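Local coordinates for PDZ domain protein (Parabacteroides distasonis, PDB 4L8N), which is of unknown function but binds magnesium and carries PDZ domains at both ends around a DUF4136 domain, at residues Q69-A74 with V79-S84; K175-D180 with P184-Q189. One frame throughout, in Å; residues are numbered along the deposited sequence.

Contact 1 (Q69-A74 with V79-S84)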
loop_
_atom_site.group_PDB
_atom_site.type_symbol
_atom_site.label_atom_id
_atom_site.label_comp_id
_atom_site.label_asym_id
_atom_site.label_seq_id
_atom_site.Cartn_x
_atom_site.Cartn_y
_atom_site.Cartn_z
ATOM N N GLN A 69 30.801 15.180 -19.665
ATOM C CA GLN A 69 31.936 15.895 -20.270
ATOM C C GLN A 69 31.460 16.799 -21.404
ATOM O O GLN A 69 31.974 17.908 -21.547
ATOM C CB GLN A 69 33.015 14.916 -20.796
ATOM C CG GLN A 69 33.843 14.218 -19.706
ATOM C CD GLN A 69 33.095 13.106 -18.992
ATOM O OE1 GLN A 69 32.376 12.298 -19.601
ATOM N NE2 GLN A 69 33.243 13.048 -17.673
ATOM N N LEU A 70 30.485 16.317 -22.207
ATOM C CA LEU A 70 29.899 17.031 -23.336
ATOM C C LEU A 70 29.051 18.206 -22.865
ATOM O O LEU A 70 28.925 19.200 -23.583
ATOM C CB LEU A 70 29.055 16.068 -24.175
ATOM C CG LEU A 70 29.247 16.163 -25.682
ATOM C CD1 LEU A 70 30.601 15.626 -26.105
ATOM C CD2 LEU A 70 28.154 15.418 -26.408
ATOM N N LEU A 71 28.489 18.094 -21.651
ATOM C CA LEU A 71 27.674 19.128 -21.021
ATOM C C LEU A 71 28.543 20.197 -20.373
ATOM O O LEU A 71 28.085 21.332 -20.228
ATOM C CB LEU A 71 26.711 18.529 -19.985
ATOM C CG LEU A 71 25.382 18.042 -20.534
ATOM C CD1 LEU A 71 24.628 17.272 -19.484
ATOM C CD2 LEU A 71 24.542 19.197 -21.087
ATOM N N ASN A 72 29.793 19.847 -19.994
ATOM C CA ASN A 72 30.754 20.792 -19.419
ATOM C C ASN A 72 32.040 20.796 -20.279
ATOM O O ASN A 72 33.059 20.239 -19.849
ATOM C CB ASN A 72 31.046 20.468 -17.952
ATOM C CG ASN A 72 31.729 21.605 -17.229
ATOM O OD1 ASN A 72 31.083 22.515 -16.689
ATOM N ND2 ASN A 72 33.051 21.585 -17.218
ATOM N N PRO A 73 32.018 21.384 -21.509
ATOM C CA PRO A 73 33.232 21.363 -22.350
ATOM C C PRO A 73 34.361 22.215 -21.781
ATOM O O PRO A 73 34.122 23.111 -20.962
ATOM C CB PRO A 73 32.752 21.912 -23.702
ATOM C CG PRO A 73 31.258 21.890 -23.650
ATOM C CD PRO A 73 30.917 22.085 -22.202
ATOM N N ALA A 74 35.603 21.910 -22.198
ATOM C CA ALA A 74 36.782 22.647 -21.741
ATOM C C ALA A 74 36.876 24.014 -22.440
ATOM O O ALA A 74 36.719 25.050 -21.776
ATOM C CB ALA A 74 38.045 21.830 -21.970
ATOM N N VAL A 79 26.826 26.404 -23.552
ATOM C CA VAL A 79 26.342 25.127 -24.094
ATOM C C VAL A 79 24.969 25.320 -24.730
ATOM O O VAL A 79 24.020 25.727 -24.048
ATOM C CB VAL A 79 26.315 23.965 -23.058
ATOM C CG1 VAL A 79 26.314 22.607 -23.756
ATOM C CG2 VAL A 79 27.487 24.053 -22.093
ATOM N N LEU A 80 24.876 25.031 -26.038
ATOM C CA LEU A 80 23.631 25.091 -26.795
ATOM C C LEU A 80 22.888 23.756 -26.623
ATOM O O LEU A 80 23.427 22.683 -26.932
ATOM C CB LEU A 80 23.858 25.418 -28.286
ATOM C CG LEU A 80 22.583 25.603 -29.129
ATOM C CD1 LEU A 80 21.714 26.759 -28.608
ATOM C CD2 LEU A 80 22.917 25.808 -30.582
ATOM N N LEU A 81 21.655 23.831 -26.109
ATOM C CA LEU A 81 20.853 22.652 -25.834
ATOM C C LEU A 81 19.600 22.598 -26.684
ATOM O O LEU A 81 18.949 23.613 -26.920
ATOM C CB LEU A 81 20.473 22.673 -24.346
ATOM C CG LEU A 81 21.176 21.700 -23.387
ATOM C CD1 LEU A 81 22.685 21.665 -23.576
ATOM C CD2 LEU A 81 20.841 22.040 -21.948
ATOM N N THR A 82 19.280 21.406 -27.156
ATOM C CA THR A 82 18.045 21.131 -27.869
ATOM C C THR A 82 17.176 20.454 -26.841
ATOM O O THR A 82 17.511 19.358 -26.390
ATOM C CB THR A 82 18.295 20.313 -29.133
ATOM O OG1 THR A 82 19.171 21.055 -29.995
ATOM C CG2 THR A 82 17.000 19.949 -29.858
ATOM N N ILE A 83 16.116 21.144 -26.404
ATOM C CA ILE A 83 15.230 20.658 -25.366
ATOM C C ILE A 83 13.870 20.243 -25.915
ATOM O O ILE A 83 13.385 20.816 -26.884
ATOM C CB ILE A 83 15.063 21.750 -24.256
ATOM C CG1 ILE A 83 16.393 22.105 -23.515
ATOM C CG2 ILE A 83 13.941 21.414 -23.267
ATOM C CD1 ILE A 83 17.144 20.957 -22.733
ATOM N N SER A 84 13.245 19.265 -25.245
ATOM C CA SER A 84 11.864 18.879 -25.448
ATOM C C SER A 84 11.180 18.751 -24.067
ATOM O O SER A 84 11.801 18.361 -23.065
ATOM C CB SER A 84 11.725 17.612 -26.288
ATOM O OG SER A 84 11.870 16.404 -25.563
#
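Leu71 and Val79 mark the closest approach of the two backbones, their CA atoms 6.9 Å apart, where the end of helix 67-71 comes down on the start of strand 78-84. Val79 reaches toward the helix end with both methyls. CG2 is the nearer, 3.4 Å from Leu71 O. With CG1 anti to the backbone N (chi1 -159°), CG2 lies anti to the carbonyl carbon of Val79, beside its N, and faces Leu71 O. The same methyl meets the ring of Pro73, with CG2 4.0 Å from Pro73 CD. The other methyl of Val79, CG1, is also nearest to Leu71 O, at 4.1 Å. Further along the strand, Leu71 CD2 touches Leu81 CD1 at 4.0 Å. These two leucine side chains cross at about a right angle and meet by single methyls.

Ile54 of strand 50-54 touches both Leu71 and Val79, and Tyr16 of strand 8-18 also touches Leu71. The contact thus belongs to the core between helix and antiparallel sheet of the PDZ fold. Pro73 O turns to another partner, Lys97 NZ on strand 91-101.

Across the two segments the contact is entirely van der Waals. Methyls pack on a carbonyl, a proline ring and each other, and no directed polar bond joins the helix end to the strand.

Contact 2 (K175-D180 with P184-Q189)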
loop_
_atom_site.group_PDB
_atom_site.type_symbol
_atom_site.label_atom_id
_atom_site.label_comp_id
_atom_site.label_asym_id
_atom_site.label_seq_id
_atom_site.Cartn_x
_atom_site.Cartn_y
_atom_site.Cartn_z
ATOM N N LYS A 175 2.866 22.845 -16.470
ATOM C CA LYS A 175 3.708 21.872 -17.151
ATOM C C LYS A 175 3.802 22.160 -18.670
ATOM O O LYS A 175 4.751 21.713 -19.326
ATOM C CB LYS A 175 3.164 20.459 -16.880
ATOM C CG LYS A 175 3.513 19.989 -15.474
ATOM C CD LYS A 175 2.759 18.743 -14.993
ATOM C CE LYS A 175 3.125 18.431 -13.560
ATOM N NZ LYS A 175 4.578 18.116 -13.401
ATOM N N GLY A 176 2.844 22.924 -19.190
ATOM C CA GLY A 176 2.753 23.288 -20.602
ATOM C C GLY A 176 1.601 22.631 -21.350
ATOM O O GLY A 176 1.515 22.735 -22.576
ATOM N N LEU A 177 0.726 21.919 -20.632
ATOM C CA LEU A 177 -0.459 21.293 -21.207
ATOM C C LEU A 177 -1.560 22.357 -21.298
ATOM O O LEU A 177 -1.514 23.381 -20.610
ATOM C CB LEU A 177 -0.924 20.045 -20.425
ATOM C CG LEU A 177 0.063 18.855 -20.324
ATOM C CD1 LEU A 177 -0.585 17.676 -19.622
ATOM C CD2 LEU A 177 0.561 18.394 -21.698
ATOM N N THR A 178 -2.519 22.144 -22.192
ATOM C CA THR A 178 -3.555 23.146 -22.359
ATOM C C THR A 178 -4.959 22.494 -22.372
ATOM O O THR A 178 -5.124 21.334 -22.778
ATOM C CB THR A 178 -3.241 24.006 -23.581
ATOM O OG1 THR A 178 -4.316 24.912 -23.784
ATOM C CG2 THR A 178 -2.944 23.191 -24.854
ATOM N N VAL A 179 -5.956 23.234 -21.850
ATOM C CA VAL A 179 -7.345 22.768 -21.815
ATOM C C VAL A 179 -7.974 22.885 -23.233
ATOM O O VAL A 179 -7.734 23.861 -23.965
ATOM C CB VAL A 179 -8.204 23.529 -20.763
ATOM C CG1 VAL A 179 -9.602 22.932 -20.651
ATOM C CG2 VAL A 179 -7.536 23.578 -19.397
ATOM N N ASP A 180 -8.761 21.864 -23.607
ATOM C CA ASP A 180 -9.564 21.788 -24.821
ATOM C C ASP A 180 -10.744 20.897 -24.486
ATOM O O ASP A 180 -10.572 19.684 -24.432
ATOM C CB ASP A 180 -8.744 21.262 -26.021
ATOM C CG ASP A 180 -9.508 21.140 -27.340
ATOM O OD1 ASP A 180 -10.466 21.922 -27.556
ATOM O OD2 ASP A 180 -9.118 20.302 -28.172
ATOM N N PRO A 184 -10.172 16.908 -26.403
ATOM C CA PRO A 184 -8.938 16.721 -25.618
ATOM C C PRO A 184 -8.163 15.442 -25.974
ATOM O O PRO A 184 -8.763 14.411 -26.321
ATOM C CB PRO A 184 -9.442 16.641 -24.180
ATOM C CG PRO A 184 -10.843 16.181 -24.294
ATOM C CD PRO A 184 -11.378 16.739 -25.562
ATOM N N ASP A 185 -6.813 15.530 -25.882
ATOM C CA ASP A 185 -5.903 14.399 -26.086
ATOM C C ASP A 185 -6.029 13.457 -24.900
ATOM O O ASP A 185 -5.914 12.244 -25.049
ATOM C CB ASP A 185 -4.444 14.883 -26.222
ATOM C CG ASP A 185 -4.082 15.617 -27.504
ATOM O OD1 ASP A 185 -4.725 15.344 -28.563
ATOM O OD2 ASP A 185 -3.105 16.387 -27.481
ATOM N N LEU A 186 -6.301 14.045 -23.719
ATOM C CA LEU A 186 -6.448 13.370 -22.426
ATOM C C LEU A 186 -7.690 13.758 -21.673
ATOM O O LEU A 186 -8.056 14.927 -21.631
ATOM C CB LEU A 186 -5.256 13.729 -21.501
ATOM C CG LEU A 186 -3.868 13.537 -22.048
ATOM C CD1 LEU A 186 -2.862 14.293 -21.218
ATOM C CD2 LEU A 186 -3.543 12.066 -22.149
ATOM N N LEU A 187 -8.243 12.800 -20.950
ATOM C CA LEU A 187 -9.334 13.035 -20.027
ATOM C C LEU A 187 -8.813 12.825 -18.590
ATOM O O LEU A 187 -8.169 11.801 -18.322
ATOM C CB LEU A 187 -10.490 12.095 -20.351
ATOM C CG LEU A 187 -11.814 12.375 -19.630
ATOM C CD1 LEU A 187 -12.556 13.554 -20.283
ATOM C CD2 LEU A 187 -12.695 11.112 -19.629
ATOM N N ILE A 188 -9.045 13.801 -17.684
ATOM C CA ILE A 188 -8.622 13.642 -16.287
ATOM C C ILE A 188 -9.831 13.180 -15.462
ATOM O O ILE A 188 -10.924 13.731 -15.588
ATOM C CB ILE A 188 -7.886 14.888 -15.683
ATOM C CG1 ILE A 188 -6.420 14.964 -16.181
ATOM C CG2 ILE A 188 -7.830 14.813 -14.157
ATOM C CD1 ILE A 188 -6.220 15.509 -17.460
ATOM N N GLN A 189 -9.628 12.133 -14.660
ATOM C CA GLN A 189 -10.642 11.545 -13.787
ATOM C C GLN A 189 -10.114 11.427 -12.360
ATOM O O GLN A 189 -8.981 11.004 -12.141
ATOM C CB GLN A 189 -11.066 10.163 -14.316
ATOM C CG GLN A 189 -12.436 9.674 -13.822
ATOM C CD GLN A 189 -13.076 8.649 -14.760
ATOM O OE1 GLN A 189 -12.670 7.472 -14.831
ATOM N NE2 GLN A 189 -14.104 9.079 -15.504
#
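The ring of Pro184 receives the backbone carbonyl of Asp180 on one face. Asp180 O sits above the ring and is 3.3 Å from Pro184 CB and 3.5 Å from Pro184 CG. The C=O bond points down at the ring. Pro184 N is also near, 3.4 Å from Asp180 O, but a proline nitrogen has no hydrogen to give. The carboxylate of Asp180 is on the same side. Its OD2 is 4.0 Å from Pro184 N. The Pro184 ring also touches Ala149 of strand 147-150. CG of Asp180 stands anti to the backbone N (chi1 180°), beside the carbonyl carbon, and this sets the carboxylate next to the C=O. OD2 also accepts a weak hydrogen bond from Lys183 N, which ties the turn to Asp180.

Leu177 and Leu186 make a second, looser touch, with Leu177 CD1 4.4 Å from Leu186 CD1. Both are buried, and Leu186 also packs on Phe145 and Ile248.

Strand 147-150 runs between strands 178-179 and 186-196 and parallel to both. Its Phe148 pairs with Thr178 and Asp180, and its Thr147 pairs with Leu186. Strands 147-150 and 178-179, joined by helix 158-175, form a beta-alpha-beta crossover. Gly176 ends that helix in a Schellman motif.

The chemistry is a carbonyl against the C-H groups of a proline. With backbone pairing left to strand 147-150, the direct contact is weak and mostly steric, and it lies where the chain turns from 180 to 184.

How the contacts relate
Contact 1 lies in the N-terminal PDZ domain and contact 2 in the DUF4136 region. Their centres are about 31 Å apart, and they do not touch. They share no helix or strand, and they belong to different sheets. Contact 1 is buried and sets a helix end on an antiparallel sheet. Contact 2 is only partly buried. It lies at the margin of a mixed sheet and includes its outermost strand within the chain, 178-179. Both put a backbone carbonyl against aliphatic carbon. In contact 1 that is a valine methyl within an apolar core, while in contact 2 it is a proline ring, with a carboxylate beside it at a turn.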